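Side-chain contact in separin (Saccharomyces cerevisiae, PDB 5U1T), which cleaves the Mcd1/Scc1 subunit of cohesin at the onset of anaphase, allowing chromosomes to segregate: residues L378-I381 against C382-Y385. Numbering follows the deposited sequence.
Sequences LSEI and CIDY
Ile381 and Tyr385 sit one turn apart at the C-terminal end of alpha-helix 365-384 in the helical region of separin, their side chains running side by side in the same direction. Tyr385 CB lies 3.4 Å from Ile381 O, the carbonyl that also takes a weak, bent hydrogen bond from Tyr385 N. CG stays close to that same oxygen, which approaches the ring obliquely. CG stands anti to the carbonyl carbon of Tyr385 and beside its backbone N (chi1 -79°), which lays the ring alongside Ile381. CD2 of Tyr385 meets the CG2 methyl of Ile381 at 3.7 Å, and CE2 borders the same methyl. At the tip, OH is hydrogen-bonded to Leu338 O, just beyond helix 319-336, while the side chain also packs on Ile344 of helix 342-357. An alanine here would probably leave the CG2 methyl of Ile381 without its aromatic neighbour and Leu338 O without its hydroxyl partner. Also one turn apart, Glu380 and Asp384 bring their carboxylates near each other, with OE2 of Glu380 4.8 Å from OD1 of Asp384. Arg162 forms salt bridges with both and is likely to offset their repulsion; Arg334 pairs with the other Asp384 oxygen. Asp384 N donates to Glu380 O at 3.0 Å, with an N-H...O angle of 150°.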
loop_
_atom_site.group_PDB
_atom_site.type_symbol
_atom_site.label_atom_id
_atom_site.label_comp_id
_atom_site.label_asym_id
_atom_site.label_seq_id
_atom_site.Cartn_x
_atom_site.Cartn_y
_atom_site.Cartn_z
ATOM N N LEU A 378 -41.840 44.002 -8.961
ATOM C CA LEU A 378 -42.386 42.662 -8.787
ATOM C C LEU A 378 -41.686 41.885 -7.668
ATOM O O LEU A 378 -42.331 41.129 -6.932
ATOM C CB LEU A 378 -42.293 41.877 -10.101
ATOM C CG LEU A 378 -43.284 42.249 -11.208
ATOM C CD1 LEU A 378 -42.988 41.490 -12.492
ATOM C CD2 LEU A 378 -44.700 41.994 -10.748
ATOM N N SER A 379 -40.371 42.056 -7.550
ATOM C CA SER A 379 -39.605 41.386 -6.501
ATOM C C SER A 379 -40.032 41.884 -5.129
ATOM O O SER A 379 -40.090 41.129 -4.156
ATOM C CB SER A 379 -38.102 41.603 -6.703
ATOM O OG SER A 379 -37.761 42.974 -6.680
ATOM N N GLU A 380 -40.342 43.170 -5.070
ATOM C CA GLU A 380 -40.825 43.784 -3.850
ATOM C C GLU A 380 -42.185 43.215 -3.451
ATOM O O GLU A 380 -42.481 43.081 -2.263
ATOM C CB GLU A 380 -40.901 45.304 -4.021
ATOM C CG GLU A 380 -39.551 45.981 -3.923
ATOM C CD GLU A 380 -38.806 45.563 -2.666
ATOM O OE1 GLU A 380 -37.619 45.172 -2.768
ATOM O OE2 GLU A 380 -39.411 45.619 -1.572
ATOM N N ILE A 381 -43.006 42.878 -4.440
ATOM C CA ILE A 381 -44.296 42.264 -4.166
ATOM C C ILE A 381 -44.092 40.920 -3.474
ATOM O O ILE A 381 -44.754 40.614 -2.483
ATOM C CB ILE A 381 -45.129 42.075 -5.458
ATOM C CG1 ILE A 381 -45.746 43.406 -5.896
ATOM C CG2 ILE A 381 -46.226 41.047 -5.241
ATOM C CD1 ILE A 381 -47.170 43.607 -5.420
ATOM N N CYS A 382 -43.150 40.135 -3.986
ATOM C CA CYS A 382 -42.859 38.830 -3.411
ATOM C C CYS A 382 -42.420 38.919 -1.960
ATOM O O CYS A 382 -42.766 38.065 -1.162
ATOM C CB CYS A 382 -41.801 38.114 -4.236
ATOM S SG CYS A 382 -42.386 37.737 -5.888
ATOM N N ILE A 383 -41.676 39.955 -1.603
ATOM C CA ILE A 383 -41.286 40.124 -0.211
ATOM C C ILE A 383 -42.463 40.610 0.662
ATOM O O ILE A 383 -42.548 40.260 1.840
ATOM C CB ILE A 383 -40.092 41.084 -0.103
ATOM C CG1 ILE A 383 -38.952 40.575 -0.980
ATOM C CG2 ILE A 383 -39.620 41.217 1.333
ATOM C CD1 ILE A 383 -37.791 41.503 -1.040
ATOM N N ASP A 384 -43.383 41.386 0.090
ATOM C CA ASP A 384 -44.581 41.811 0.818
ATOM C C ASP A 384 -45.489 40.619 1.110
ATOM O O ASP A 384 -46.258 40.628 2.065
ATOM C CB ASP A 384 -45.368 42.855 0.022
ATOM C CG ASP A 384 -44.666 44.206 -0.052
ATOM O OD1 ASP A 384 -43.558 44.347 0.501
ATOM O OD2 ASP A 384 -45.223 45.134 -0.678
ATOM N N TYR A 385 -45.382 39.598 0.266
ATOM C CA TYR A 385 -46.306 38.469 0.262
ATOM C C TYR A 385 -45.701 37.165 0.780
ATOM O O TYR A 385 -46.373 36.133 0.791
ATOM C CB TYR A 385 -46.810 38.214 -1.154
ATOM C CG TYR A 385 -47.892 39.131 -1.652
ATOM C CD1 TYR A 385 -48.463 40.097 -0.832
ATOM C CD2 TYR A 385 -48.358 39.015 -2.954
ATOM C CE1 TYR A 385 -49.475 40.937 -1.308
ATOM C CE2 TYR A 385 -49.363 39.840 -3.439
ATOM C CZ TYR A 385 -49.920 40.795 -2.616
ATOM O OH TYR A 385 -50.915 41.598 -3.125
#